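Local coordinates for Ton_1535 (PDB 3ZPJ), which is of unknown function but folds as an all-helical alpha-solenoid with an unusual left-handed helical turn, at residues A[211-216]-A[236-241]; A[62-67]-A[75-80]; A[314-319]-A[338-343]. One frame throughout, in Å; residues are numbered along the deposited sequence.

Contact 1 (A[211-216]-A[236-241]); sequences YDVGLP and KKYSGV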
# COMPACT_ATOMS: atom_id res chain seq x y z
N TYR A 211 -0.72 -9.70 -2.60
CA TYR A 211 -1.72 -8.81 -3.16
C TYR A 211 -3.03 -8.90 -2.40
O TYR A 211 -3.52 -7.90 -1.88
CB TYR A 211 -1.97 -9.18 -4.62
CG TYR A 211 -2.77 -8.15 -5.39
CD1 TYR A 211 -2.15 -7.05 -5.96
CD2 TYR A 211 -4.16 -8.28 -5.55
CE1 TYR A 211 -2.87 -6.11 -6.67
CE2 TYR A 211 -4.89 -7.33 -6.27
CZ TYR A 211 -4.22 -6.25 -6.82
OH TYR A 211 -4.89 -5.28 -7.52
N ASP A 212 -3.60 -10.10 -2.34
CA ASP A 212 -4.89 -10.30 -1.69
C ASP A 212 -4.81 -9.99 -0.20
O ASP A 212 -5.70 -9.33 0.35
CB ASP A 212 -5.39 -11.74 -1.90
CG ASP A 212 -5.65 -12.06 -3.37
OD1 ASP A 212 -4.67 -12.14 -4.15
OD2 ASP A 212 -6.83 -12.26 -3.75
N VAL A 213 -3.75 -10.45 0.46
CA VAL A 213 -3.56 -10.12 1.86
C VAL A 213 -2.55 -8.98 2.05
O VAL A 213 -2.00 -8.82 3.14
CB VAL A 213 -3.08 -11.33 2.69
CG1 VAL A 213 -4.09 -12.47 2.63
CG2 VAL A 213 -1.72 -11.77 2.23
N GLY A 214 -2.33 -8.18 1.02
CA GLY A 214 -1.36 -7.10 1.12
C GLY A 214 -1.77 -5.90 1.97
O GLY A 214 -1.76 -4.77 1.49
N LEU A 215 -2.14 -6.15 3.22
CA LEU A 215 -2.41 -5.06 4.15
C LEU A 215 -1.12 -4.30 4.38
O LEU A 215 -0.04 -4.89 4.42
CB LEU A 215 -2.96 -5.58 5.47
CG LEU A 215 -4.33 -6.25 5.33
CD1 LEU A 215 -4.86 -6.64 6.70
CD2 LEU A 215 -5.34 -5.37 4.58
N PRO A 216 -1.22 -2.97 4.54
CA PRO A 216 -0.01 -2.15 4.64
C PRO A 216 0.93 -2.60 5.76
O PRO A 216 2.14 -2.56 5.56
CB PRO A 216 -0.55 -0.72 4.86
CG PRO A 216 -1.99 -0.88 5.22
CD PRO A 216 -2.46 -2.19 4.64
N LYS A 236 -4.56 -14.28 12.14
CA LYS A 236 -5.53 -13.54 12.92
C LYS A 236 -6.64 -13.01 12.02
O LYS A 236 -7.82 -13.15 12.33
CB LYS A 236 -4.85 -12.40 13.68
CG LYS A 236 -5.82 -11.38 14.28
CD LYS A 236 -5.14 -10.02 14.50
CE LYS A 236 -6.15 -8.90 14.77
NZ LYS A 236 -5.49 -7.56 14.88
N LYS A 237 -6.27 -12.40 10.90
CA LYS A 237 -7.22 -11.65 10.09
C LYS A 237 -7.90 -12.43 8.96
O LYS A 237 -8.80 -11.90 8.30
CB LYS A 237 -6.55 -10.39 9.53
CG LYS A 237 -6.32 -9.29 10.57
CD LYS A 237 -6.27 -7.91 9.94
CE LYS A 237 -5.87 -6.84 10.94
NZ LYS A 237 -6.90 -6.61 11.99
N TYR A 238 -7.48 -13.66 8.73
CA TYR A 238 -8.02 -14.45 7.62
C TYR A 238 -8.13 -15.92 7.99
O TYR A 238 -7.37 -16.42 8.82
CB TYR A 238 -7.12 -14.32 6.37
CG TYR A 238 -6.96 -12.91 5.84
CD1 TYR A 238 -7.97 -12.29 5.11
CD2 TYR A 238 -5.79 -12.19 6.07
CE1 TYR A 238 -7.82 -11.00 4.63
CE2 TYR A 238 -5.63 -10.89 5.59
CZ TYR A 238 -6.66 -10.31 4.87
OH TYR A 238 -6.51 -9.03 4.39
N SER A 239 -9.09 -16.62 7.37
CA SER A 239 -9.14 -18.08 7.47
C SER A 239 -9.52 -18.74 6.14
O SER A 239 -9.80 -18.04 5.14
CB SER A 239 -10.10 -18.52 8.58
OG SER A 239 -11.40 -18.01 8.35
N GLY A 240 -9.52 -20.07 6.12
CA GLY A 240 -9.80 -20.83 4.91
C GLY A 240 -9.01 -20.43 3.67
O GLY A 240 -7.78 -20.37 3.68
N VAL A 241 -9.73 -20.15 2.59
CA VAL A 241 -9.10 -19.94 1.30
C VAL A 241 -8.19 -18.73 1.31
O VAL A 241 -7.06 -18.81 0.83
CB VAL A 241 -10.12 -19.87 0.14
CG1 VAL A 241 -10.84 -21.19 0.02
CG2 VAL A 241 -11.13 -18.75 0.37
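Residues 211-216 form a turn that leads into a helix, and this turn faces the end of helix 227-237 with the CA atoms of V213 and Y238 8.5 Å apart. The turn is type I from Y211 to G214, with G214 N bonded to Y211 O at 3.1 Å. An inverse gamma turn centred on G214 follows at once, closed by L215 N to V213 O at 2.7 Å. L215 is then the N-cap of helix 216-223. Y238 is the first residue to leave the helical path on the other side, and its side chain carries the contact. Its CG lies anti to the carbonyl carbon (chi1 -60°), and the ring points at the turn. V213 CG1 sits over one face of this ring, offset toward the rim. It is 4.0 Å from the Y238 ring centroid and 21° off the normal, a CH-pi contact. The closest ring atom is CE2, 3.7 Å from V213 CG1. L215 meets the tip of the tyrosine end on, its CG 3.7 Å from Y238 OH. L215 CD1 also touches the lysine chain obliquely, 3.8 Å from K237 CD. An alanine at Y238 would remove the ring that V213 and L215 pack on, and would probably loosen the turn against the helix end. No hydrogen bond crosses between the segments. The backbone N of Y211 donates to E249 of helix 240-256, the helix that 236-241 leads into. The contact joins the loop between helices 194-209 and 216-223 to that between 227-237 and 240-256, two inter-helix turns of the alpha-solenoid.

Contact 2 (A[62-67]-A[75-80]); sequences YIAKKL and VAYSII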
# COMPACT_ATOMS: atom_id res chain seq x y z
N TYR A 62 -10.18 26.38 15.00
CA TYR A 62 -9.99 27.80 15.32
C TYR A 62 -8.57 28.23 14.95
O TYR A 62 -8.37 29.31 14.40
CB TYR A 62 -10.25 28.04 16.80
CG TYR A 62 -9.86 29.41 17.31
CD1 TYR A 62 -10.46 30.56 16.82
CD2 TYR A 62 -8.92 29.55 18.33
CE1 TYR A 62 -10.12 31.81 17.30
CE2 TYR A 62 -8.58 30.80 18.83
CZ TYR A 62 -9.18 31.93 18.31
OH TYR A 62 -8.84 33.17 18.79
N ILE A 63 -7.60 27.39 15.26
CA ILE A 63 -6.21 27.69 14.93
C ILE A 63 -6.02 27.82 13.41
O ILE A 63 -5.36 28.74 12.94
CB ILE A 63 -5.27 26.65 15.54
CG1 ILE A 63 -5.31 26.77 17.07
CG2 ILE A 63 -3.85 26.84 15.03
CD1 ILE A 63 -4.51 25.74 17.81
N ALA A 64 -6.64 26.92 12.66
CA ALA A 64 -6.55 26.95 11.20
C ALA A 64 -7.22 28.21 10.63
O ALA A 64 -6.75 28.78 9.64
CB ALA A 64 -7.18 25.71 10.60
N LYS A 65 -8.30 28.64 11.26
CA LYS A 65 -9.03 29.80 10.79
C LYS A 65 -8.19 31.08 10.95
O LYS A 65 -8.26 31.98 10.13
CB LYS A 65 -10.39 29.90 11.51
CG LYS A 65 -10.97 31.32 11.62
CD LYS A 65 -12.04 31.63 10.57
CE LYS A 65 -13.45 31.33 11.07
NZ LYS A 65 -13.81 29.90 10.82
N LYS A 66 -7.35 31.14 11.99
CA LYS A 66 -6.57 32.35 12.22
C LYS A 66 -5.30 32.46 11.37
O LYS A 66 -4.66 33.51 11.36
CB LYS A 66 -6.22 32.50 13.70
CG LYS A 66 -7.41 32.84 14.59
CD LYS A 66 -6.94 33.28 15.98
CE LYS A 66 -6.61 34.77 16.03
NZ LYS A 66 -7.80 35.65 15.77
N LEU A 67 -4.97 31.40 10.64
CA LEU A 67 -3.64 31.27 10.05
C LEU A 67 -3.13 32.37 9.10
O LEU A 67 -1.96 32.78 9.20
CB LEU A 67 -3.49 29.90 9.41
CG LEU A 67 -2.90 28.85 10.35
CD1 LEU A 67 -2.69 27.53 9.62
CD2 LEU A 67 -1.60 29.35 10.93
N VAL A 75 -2.36 23.26 4.73
CA VAL A 75 -1.88 22.07 5.42
C VAL A 75 -2.74 21.82 6.65
O VAL A 75 -3.16 20.70 6.90
CB VAL A 75 -0.39 22.16 5.80
CG1 VAL A 75 0.04 20.88 6.49
CG2 VAL A 75 0.46 22.37 4.56
N ALA A 76 -3.03 22.88 7.39
CA ALA A 76 -3.84 22.74 8.60
C ALA A 76 -5.22 22.15 8.29
O ALA A 76 -5.66 21.19 8.94
CB ALA A 76 -3.96 24.07 9.32
N TYR A 77 -5.88 22.72 7.29
CA TYR A 77 -7.17 22.22 6.83
C TYR A 77 -7.07 20.75 6.38
O TYR A 77 -8.00 19.97 6.58
CB TYR A 77 -7.67 23.06 5.66
CG TYR A 77 -8.27 24.40 6.05
CD1 TYR A 77 -8.84 24.60 7.30
CD2 TYR A 77 -8.29 25.45 5.14
CE1 TYR A 77 -9.39 25.82 7.64
CE2 TYR A 77 -8.84 26.68 5.47
CZ TYR A 77 -9.40 26.86 6.72
OH TYR A 77 -9.95 28.08 7.04
N SER A 78 -5.94 20.38 5.79
CA SER A 78 -5.72 18.99 5.35
C SER A 78 -5.62 18.05 6.53
O SER A 78 -6.21 16.97 6.53
CB SER A 78 -4.44 18.86 4.53
OG SER A 78 -4.58 19.53 3.31
N ILE A 79 -4.85 18.47 7.53
CA ILE A 79 -4.72 17.72 8.78
C ILE A 79 -6.08 17.49 9.43
O ILE A 79 -6.44 16.37 9.79
CB ILE A 79 -3.75 18.42 9.72
CG1 ILE A 79 -2.39 18.57 9.01
CG2 ILE A 79 -3.61 17.66 11.05
CD1 ILE A 79 -1.29 19.17 9.86
N ILE A 80 -6.86 18.56 9.54
CA ILE A 80 -8.20 18.47 10.08
C ILE A 80 -9.07 17.54 9.23
O ILE A 80 -9.85 16.74 9.74
CB ILE A 80 -8.82 19.87 10.17
CG1 ILE A 80 -8.09 20.68 11.25
CG2 ILE A 80 -10.32 19.79 10.41
CD1 ILE A 80 -8.38 22.16 11.24
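The CB of A64 is the meeting point, and three side chains of helix 70-86 converge on it. A76 meets it methyl to methyl, with A64 CB and A76 CB 3.8 Å apart. Y77 comes from one flank. Its CG lies anti to the carbonyl carbon (chi1 -77°), which carries the ring across to the other helix. The ring is oblique to the A64 methyl, and Y77 CE1 is 3.7 Å from A64 CB. I80 is one turn on from A76, and its extended CG1 branch brings CD1 to 3.8 Å from A64 CB. L67 packs beside this cluster, its CD1 3.7 Å from A76 CB. Alanines at A64 and A76 let the backbones come close, with a CA-CA distance of 5.6 Å for this pair. The axes of 62-66 and 75-80 approach to 9.4 Å and run nearly antiparallel at a signed crossing angle of -159°. This is a helical hairpin, helix 53-66 packed on helix 70-86. The carbonyls of A64 and K65, near the end of the first helix, both accept from K73 NZ. The other side of the second helix packs on helix 110-126, through V75, S78 and I79. Between the two segments the contact is mainly apolar, and no hydrogen bond or salt bridge crosses. Its hold therefore rests on shape fit and on the burial of methyls and the tyrosine ring.

Contact 3 (A[314-319]-A[338-343]); sequences EALKAI and SIPDPK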
# COMPACT_ATOMS: atom_id res chain seq x y z
N GLU A 314 -3.98 -23.04 -19.97
CA GLU A 314 -2.86 -22.18 -19.63
C GLU A 314 -2.01 -22.75 -18.49
O GLU A 314 -0.79 -22.85 -18.61
CB GLU A 314 -3.36 -20.77 -19.28
CG GLU A 314 -3.92 -20.01 -20.48
CD GLU A 314 -4.83 -18.85 -20.08
OE1 GLU A 314 -4.51 -18.13 -19.10
OE2 GLU A 314 -5.88 -18.67 -20.75
N ALA A 315 -2.67 -23.13 -17.40
CA ALA A 315 -1.97 -23.63 -16.21
C ALA A 315 -1.18 -24.90 -16.51
O ALA A 315 -0.08 -25.10 -16.02
CB ALA A 315 -2.95 -23.85 -15.07
N LEU A 316 -1.76 -25.76 -17.35
CA LEU A 316 -1.11 -27.01 -17.70
C LEU A 316 0.14 -26.75 -18.52
O LEU A 316 1.14 -27.46 -18.39
CB LEU A 316 -2.09 -27.92 -18.45
CG LEU A 316 -3.12 -28.64 -17.59
CD1 LEU A 316 -4.04 -29.53 -18.45
CD2 LEU A 316 -2.43 -29.47 -16.53
N LYS A 317 0.09 -25.73 -19.37
CA LYS A 317 1.24 -25.37 -20.20
C LYS A 317 2.39 -24.91 -19.32
O LYS A 317 3.48 -25.48 -19.36
CB LYS A 317 0.87 -24.28 -21.22
CG LYS A 317 2.06 -23.81 -22.04
CD LYS A 317 1.64 -23.01 -23.26
CE LYS A 317 2.06 -21.55 -23.15
NZ LYS A 317 1.76 -20.79 -24.40
N ALA A 318 2.12 -23.88 -18.52
CA ALA A 318 3.12 -23.31 -17.61
C ALA A 318 3.86 -24.39 -16.83
O ALA A 318 5.09 -24.42 -16.80
CB ALA A 318 2.46 -22.33 -16.65
N ILE A 319 3.10 -25.28 -16.21
CA ILE A 319 3.69 -26.37 -15.45
C ILE A 319 4.64 -27.17 -16.33
O ILE A 319 5.74 -27.53 -15.91
CB ILE A 319 2.62 -27.30 -14.87
CG1 ILE A 319 1.82 -26.58 -13.78
CG2 ILE A 319 3.24 -28.59 -14.35
CD1 ILE A 319 0.53 -27.31 -13.37
N SER A 338 -2.58 -33.51 -22.41
CA SER A 338 -3.70 -33.17 -21.54
C SER A 338 -4.31 -31.81 -21.84
O SER A 338 -5.46 -31.55 -21.47
CB SER A 338 -3.24 -33.22 -20.08
OG SER A 338 -4.20 -32.65 -19.21
N ILE A 339 -3.55 -30.92 -22.48
CA ILE A 339 -4.04 -29.57 -22.73
C ILE A 339 -5.24 -29.62 -23.68
O ILE A 339 -5.11 -30.08 -24.81
CB ILE A 339 -2.95 -28.67 -23.33
CG1 ILE A 339 -1.69 -28.69 -22.45
CG2 ILE A 339 -3.47 -27.24 -23.50
CD1 ILE A 339 -0.53 -27.91 -23.02
N PRO A 340 -6.41 -29.16 -23.20
CA PRO A 340 -7.66 -29.19 -23.97
C PRO A 340 -7.64 -28.26 -25.18
O PRO A 340 -8.22 -28.57 -26.20
CB PRO A 340 -8.71 -28.72 -22.96
CG PRO A 340 -8.08 -28.96 -21.61
CD PRO A 340 -6.62 -28.72 -21.81
N ASP A 341 -6.99 -27.11 -25.06
CA ASP A 341 -6.87 -26.23 -26.20
C ASP A 341 -5.73 -26.71 -27.09
O ASP A 341 -4.57 -26.61 -26.70
CB ASP A 341 -6.61 -24.80 -25.75
CG ASP A 341 -6.88 -23.79 -26.84
OD1 ASP A 341 -6.80 -24.16 -28.03
OD2 ASP A 341 -7.18 -22.63 -26.49
N PRO A 342 -6.06 -27.24 -28.28
CA PRO A 342 -5.00 -27.78 -29.13
C PRO A 342 -4.06 -26.66 -29.61
O PRO A 342 -2.87 -26.90 -29.73
CB PRO A 342 -5.76 -28.42 -30.30
CG PRO A 342 -7.06 -27.73 -30.34
CD PRO A 342 -7.38 -27.32 -28.93
N LYS A 343 -4.60 -25.47 -29.85
CA LYS A 343 -3.78 -24.31 -30.21
C LYS A 343 -2.67 -24.09 -29.18
O LYS A 343 -1.49 -24.09 -29.52
CB LYS A 343 -4.65 -23.06 -30.33
CG LYS A 343 -3.83 -21.79 -30.49
CD LYS A 343 -4.72 -20.58 -30.69
CE LYS A 343 -3.90 -19.35 -31.02
NZ LYS A 343 -4.77 -18.18 -31.28
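No aromatic ring takes part here, and the flat groups, the carboxylates of E314 and D341, present neither a face nor an edge to the opposite segment. The D341 carboxylate turns back on its own chain instead. D341 is the N-cap of helix 342-351, and its OD1 accepts from K343 N at 3.1 Å. That capping bond is weak, bent to 126° at the hydrogen. D341 CG lies anti to the backbone N (chi1 -163°), which lets the carboxylate fold back to K343 N. D341 N in turn donates to S313 OG, which ties the cap to helix 309-325. The puckered ring of P340 touches the contact at its margin, its CD 4.3 Å from L316 CD1. The contact proper is made by aliphatic branches. L316 has its CG anti to the carbonyl carbon and its CD1 fully extended (chi2 -179°), so this methyl is pushed into the turn. L316 CD1 lies 3.2 Å from S338 OG, a tight approach of a methyl to a hydroxyl oxygen. Such packing joins a helix to the linker between two later helices, here 332-338 and 342-351, in an alpha-solenoid protein. I339 lies alongside, its CG1 4.1 Å from L316 CB. Its extended branch carries CD1 over the backbone of the helix, 4.2 Å from K317 CA. I339 CD1 also comes to 4.3 Å from K317 CB. The rest of the K317 side chain runs off toward helix 342-351, where its NZ makes long, weak ion pairs with E347 and E351, and I339 reaches the same helix at I344 and R345. L316 also touches L300 of helix 296-303.

Overall arrangement
The contacts follow one another along the chain in the order contact 2, contact 1, contact 3. They share no helix, and none touches another. Contact 2 joins helices 53-66 and 70-86. Contact 1 joins the loop before helix 216-223 to the end of helix 227-237. Contact 3 joins helix 309-325 to the linker between helices 332-338 and 342-351. Their centres lie 37 Å apart for contacts 1 and 2, 30 Å for contacts 1 and 3, and 60 Å for contacts 2 and 3. Contacts 2 and 3 are on opposite sides of the chain's centre. Such spacing fits an elongated all-helical solenoid, built from local packing between near neighbours in sequence.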